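Local atomic coordinates of titin (Homo sapiens, PDB entry 5JDE), a protein that acts as a giant elastic filament of the striated-muscle sarcomere, built largely from immunoglobulin and fibronectin domains, and also carries a protein kinase domain. Residues A[20-25]-A[57-62]; A[32-37]-A[73-78]. All coordinates share one frame; numbering follows the deposited sequence.

Contact 1: residues A[20-25]-A[57-62]; sequences TVAFEV and VHKLML
The ring of F23 meets L60 obliquely: methyl CD2 of L60 approaches ring atom CD2 of F23 at 4.4 Å, a loose apolar touch. At H58 the imidazole has the carbonyl oxygen of V25 at its edge, near the ring plane, with CD2 of H58 4.0 Å from V25 O. ND1 of the ring is hydrogen-bonded to the hydroxyl of S53 on the next strand. The carboxylate of E24 lies against V57, whose methyl CG1 is 3.5 Å from E24 CD. With CG1 anti to its backbone N (chi1 -178°), V57 turns this branch to the glutamate. Beside it, the aliphatic part of K59 runs past E24, CG of K59 being 3.7 Å from E24 CB. The two charges do not meet, and a bend at chi3 (60°) takes K59 CE over the methyl of A22. A22 is also touched by M61, CB to CG, at 3.7 Å.

V21, F23 and V25 pair with L62, L60 and H58 as antiparallel hydrogen-bonded pairs, each joined by two N-H to O=C bonds. The one from H58 N to V25 O is 2.8 Å long and nearly straight, at 173°. The side chains of these six residues point to the inner face: CG2 of V25 packs on CB of H58 at 3.7 Å, and V21 CG2 lies against L62 CB. F23, L60 and L62 go on to meet Y73 of the other sheet. A22, E24, M61 and K59 occupy the partly exposed outer face. This is the central B-E strand pair of an immunoglobulin I-set sandwich, with a largely apolar, buried inner face and a mixed polar outer one.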
# COMPACT_ATOMS: atom_id res chain seq x y z
N THR A 20 4.10 -20.58 -17.97
CA THR A 20 4.24 -21.69 -18.89
C THR A 20 5.69 -21.65 -19.37
O THR A 20 6.25 -20.57 -19.56
CB THR A 20 3.24 -21.58 -20.08
OG1 THR A 20 1.90 -21.74 -19.58
CG2 THR A 20 3.52 -22.67 -21.15
N VAL A 21 6.32 -22.81 -19.50
CA VAL A 21 7.72 -22.87 -19.90
C VAL A 21 7.92 -24.06 -20.82
O VAL A 21 7.08 -24.94 -20.89
CB VAL A 21 8.68 -23.00 -18.70
CG1 VAL A 21 8.63 -21.77 -17.82
CG2 VAL A 21 8.35 -24.23 -17.89
N ALA A 22 9.03 -24.07 -21.53
CA ALA A 22 9.34 -25.21 -22.38
C ALA A 22 10.83 -25.52 -22.37
O ALA A 22 11.67 -24.67 -22.02
CB ALA A 22 8.88 -24.96 -23.82
N PHE A 23 11.13 -26.77 -22.73
CA PHE A 23 12.47 -27.26 -22.96
C PHE A 23 12.41 -27.82 -24.34
O PHE A 23 11.39 -28.41 -24.72
CB PHE A 23 12.87 -28.37 -21.98
CG PHE A 23 13.01 -27.92 -20.57
CD1 PHE A 23 14.09 -27.13 -20.18
CD2 PHE A 23 12.08 -28.30 -19.62
CE1 PHE A 23 14.23 -26.71 -18.88
CE2 PHE A 23 12.21 -27.87 -18.31
CZ PHE A 23 13.29 -27.08 -17.93
N GLU A 24 13.49 -27.68 -25.10
CA GLU A 24 13.54 -28.28 -26.43
C GLU A 24 14.88 -28.96 -26.75
O GLU A 24 15.94 -28.44 -26.41
CB GLU A 24 13.19 -27.20 -27.45
CG GLU A 24 14.00 -27.21 -28.72
CD GLU A 24 13.50 -26.17 -29.70
OE1 GLU A 24 12.37 -25.67 -29.50
OE2 GLU A 24 14.23 -25.85 -30.66
N VAL A 25 14.81 -30.13 -27.39
CA VAL A 25 15.99 -30.76 -27.99
C VAL A 25 15.79 -30.81 -29.49
O VAL A 25 14.68 -31.05 -29.97
CB VAL A 25 16.25 -32.23 -27.50
CG1 VAL A 25 16.88 -32.25 -26.15
CG2 VAL A 25 14.99 -33.07 -27.52
N VAL A 57 12.72 -31.54 -34.20
CA VAL A 57 12.67 -30.77 -32.97
C VAL A 57 11.66 -31.38 -31.99
O VAL A 57 10.53 -31.67 -32.37
CB VAL A 57 12.31 -29.30 -33.23
CG1 VAL A 57 12.31 -28.52 -31.93
CG2 VAL A 57 13.30 -28.68 -34.23
N HIS A 58 12.08 -31.57 -30.74
CA HIS A 58 11.21 -32.16 -29.71
C HIS A 58 11.08 -31.24 -28.50
O HIS A 58 12.09 -30.82 -27.93
CB HIS A 58 11.76 -33.51 -29.27
CG HIS A 58 12.06 -34.43 -30.41
ND1 HIS A 58 11.18 -35.42 -30.81
CD2 HIS A 58 13.12 -34.50 -31.24
CE1 HIS A 58 11.70 -36.06 -31.84
NE2 HIS A 58 12.88 -35.53 -32.13
N LYS A 59 9.84 -30.94 -28.11
CA LYS A 59 9.57 -29.99 -27.04
C LYS A 59 8.77 -30.62 -25.91
O LYS A 59 7.86 -31.42 -26.16
CB LYS A 59 8.79 -28.77 -27.55
CG LYS A 59 9.61 -27.80 -28.39
CD LYS A 59 8.77 -26.62 -28.87
CE LYS A 59 8.19 -25.82 -27.70
NZ LYS A 59 7.36 -24.66 -28.14
N LEU A 60 9.14 -30.27 -24.68
CA LEU A 60 8.34 -30.55 -23.51
C LEU A 60 7.81 -29.21 -22.99
O LEU A 60 8.58 -28.31 -22.71
CB LEU A 60 9.16 -31.26 -22.46
CG LEU A 60 8.55 -31.27 -21.05
CD1 LEU A 60 7.29 -32.08 -21.01
CD2 LEU A 60 9.54 -31.81 -20.04
N MET A 61 6.50 -29.08 -22.90
CA MET A 61 5.92 -27.84 -22.41
C MET A 61 5.27 -28.08 -21.05
O MET A 61 4.60 -29.07 -20.87
CB MET A 61 4.90 -27.31 -23.41
CG MET A 61 5.49 -26.36 -24.43
SD MET A 61 4.38 -26.07 -25.82
CE MET A 61 4.80 -27.47 -26.84
N LEU A 62 5.50 -27.17 -20.09
CA LEU A 62 4.86 -27.25 -18.78
C LEU A 62 3.99 -26.01 -18.58
O LEU A 62 4.47 -24.88 -18.77
CB LEU A 62 5.89 -27.36 -17.66
CG LEU A 62 7.15 -28.21 -17.84
CD1 LEU A 62 7.85 -28.34 -16.51
CD2 LEU A 62 6.82 -29.57 -18.40

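Contact 2: residues A[32-37]-A[73-78]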
# COMPACT_ATOMS: atom_id res chain seq x y z
N VAL A 32 13.07 -39.92 -34.91
CA VAL A 32 13.77 -40.26 -33.68
C VAL A 32 12.85 -40.03 -32.48
O VAL A 32 12.37 -38.91 -32.27
CB VAL A 32 15.07 -39.43 -33.50
CG1 VAL A 32 15.82 -39.92 -32.30
CG2 VAL A 32 15.96 -39.51 -34.73
N PRO A 33 12.61 -41.08 -31.68
CA PRO A 33 11.75 -40.96 -30.50
C PRO A 33 12.48 -40.34 -29.31
O PRO A 33 13.67 -40.61 -29.14
CB PRO A 33 11.36 -42.41 -30.20
CG PRO A 33 12.54 -43.21 -30.70
CD PRO A 33 13.10 -42.46 -31.88
N VAL A 34 11.78 -39.53 -28.51
CA VAL A 34 12.39 -38.88 -27.36
C VAL A 34 11.57 -39.11 -26.09
O VAL A 34 10.35 -39.02 -26.12
CB VAL A 34 12.55 -37.37 -27.60
CG1 VAL A 34 13.21 -36.69 -26.40
CG2 VAL A 34 13.35 -37.12 -28.87
N LYS A 35 12.24 -39.43 -24.99
CA LYS A 35 11.56 -39.47 -23.69
C LYS A 35 12.07 -38.35 -22.80
O LYS A 35 13.24 -37.97 -22.88
CB LYS A 35 11.78 -40.80 -22.99
CG LYS A 35 11.34 -42.00 -23.84
CD LYS A 35 10.95 -43.19 -22.98
CE LYS A 35 10.27 -44.26 -23.84
NZ LYS A 35 10.46 -45.62 -23.27
N TRP A 36 11.19 -37.84 -21.95
CA TRP A 36 11.58 -36.85 -20.94
C TRP A 36 11.38 -37.41 -19.53
O TRP A 36 10.39 -38.09 -19.26
CB TRP A 36 10.77 -35.56 -21.10
CG TRP A 36 10.95 -34.83 -22.41
CD1 TRP A 36 10.25 -35.03 -23.57
CD2 TRP A 36 11.86 -33.75 -22.66
NE1 TRP A 36 10.69 -34.15 -24.54
CE2 TRP A 36 11.68 -33.36 -24.00
CE3 TRP A 36 12.82 -33.09 -21.88
CZ2 TRP A 36 12.40 -32.31 -24.58
CZ3 TRP A 36 13.56 -32.06 -22.47
CH2 TRP A 36 13.34 -31.68 -23.80
N PHE A 37 12.32 -37.10 -18.65
CA PHE A 37 12.33 -37.56 -17.27
C PHE A 37 12.45 -36.40 -16.27
O PHE A 37 13.16 -35.43 -16.51
CB PHE A 37 13.49 -38.52 -17.05
CG PHE A 37 13.30 -39.83 -17.75
CD1 PHE A 37 13.70 -39.98 -19.08
CD2 PHE A 37 12.69 -40.90 -17.11
CE1 PHE A 37 13.51 -41.21 -19.74
CE2 PHE A 37 12.50 -42.11 -17.76
CZ PHE A 37 12.91 -42.26 -19.08
N TYR A 73 15.42 -31.72 -15.54
CA TYR A 73 14.70 -32.50 -16.56
C TYR A 73 15.70 -33.10 -17.51
O TYR A 73 16.70 -32.47 -17.85
CB TYR A 73 13.70 -31.63 -17.33
CG TYR A 73 12.53 -31.20 -16.47
CD1 TYR A 73 12.68 -30.20 -15.52
CD2 TYR A 73 11.29 -31.81 -16.60
CE1 TYR A 73 11.61 -29.81 -14.71
CE2 TYR A 73 10.21 -31.43 -15.80
CZ TYR A 73 10.38 -30.43 -14.85
OH TYR A 73 9.32 -30.04 -14.04
N THR A 74 15.41 -34.32 -17.95
CA THR A 74 16.32 -35.07 -18.81
C THR A 74 15.60 -35.48 -20.09
O THR A 74 14.47 -35.95 -20.03
CB THR A 74 16.83 -36.33 -18.10
OG1 THR A 74 17.54 -35.95 -16.92
CG2 THR A 74 17.76 -37.13 -19.02
N ALA A 75 16.25 -35.28 -21.22
CA ALA A 75 15.74 -35.72 -22.49
C ALA A 75 16.58 -36.91 -22.91
O ALA A 75 17.81 -36.82 -22.94
CB ALA A 75 15.79 -34.62 -23.52
N VAL A 76 15.93 -38.03 -23.20
CA VAL A 76 16.64 -39.24 -23.62
C VAL A 76 16.35 -39.51 -25.09
O VAL A 76 15.19 -39.69 -25.47
CB VAL A 76 16.26 -40.46 -22.78
CG1 VAL A 76 16.93 -41.71 -23.31
CG2 VAL A 76 16.64 -40.23 -21.32
N VAL A 77 17.39 -39.53 -25.90
CA VAL A 77 17.25 -39.85 -27.30
C VAL A 77 18.18 -41.03 -27.63
O VAL A 77 19.38 -40.86 -27.82
CB VAL A 77 17.54 -38.61 -28.18
CG1 VAL A 77 18.74 -37.85 -27.65
CG2 VAL A 77 17.73 -39.00 -29.63
N GLY A 78 17.60 -42.23 -27.66
CA GLY A 78 18.40 -43.44 -27.77
C GLY A 78 19.22 -43.65 -26.50
O GLY A 78 18.66 -43.73 -25.41
O HOH W 1 14.33 -42.02 -26.30
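The pairing of strands C and F in an immunoglobulin I-set domain brings the core tryptophan W36 against A75. The methyl CB of A75 sits over a face of the indole, 3.7 Å from the centroid of the six-membered ring and 18° off its normal, a CH-pi contact. V34 CG1 lies over the same face, displaced like A75 CB toward the rim. W36 has CG beside its backbone N (chi1 -62°), and its second torsion turns the indole plane roughly perpendicular to the CA-CB-CG plane, so that its benzo part meets the alanine.

On the other face of the sheet, F37 reaches diagonally past its partner T74 to V76, two residues further along the strand and on the same face: ring atom CE1 of F37 is 3.6 Å from V76 CG2. The carbonyl oxygen of T74 lies at the edge of the F37 ring, near its plane, and accepts the F37 N-H at 2.8 Å. The reciprocal bond, T74 N to F37 O, closes this hydrogen-bonded pair. K35 and V76 form the next one, and V76 N reaches K35 O at 2.7 Å almost in line (174°). V76 O is gripped twice, by K35 N at 3.0 Å and by a water at 2.6 Å. That water also donates to P33 O, and so bridges the strands just where their direct bonding ends.

Y73, at the start of the segment, sends its hydroxyl to the backbone oxygen of D69, the tyrosine corner of the Greek-key fold, and its ring stacks with H38. Strand 71-77 lies between 35-38 and 80-89, bonding the latter through A84 and C82, while W36 is bonded by backbone to I43. The indole and A75 face the opposing sheet, where W36 meets F23 and V25 of strand 21-27.

In the fold
After 6-8 and 13-16 the chain lays down 21-27, crosses to the other sheet for 35-38 and 41-42, returns through 49-54 to 57-62, then crosses again to 71-77. Contact 1 closes the loop between 25 and 57, and contact 2 that between 37 and 73. Their segments alternate along the chain, so the closures cross rather than nest, as in a Greek-key sandwich. Contact 1 is the central pair of the four-stranded sheet; contact 2 joins two inner strands, 71-77 and 35-38, of the five-stranded one. The sheets meet where L60 CB packs on W36 CE2 at 3.6 Å and H58 lies on V34, tying both sheets of the first domain through one shared core.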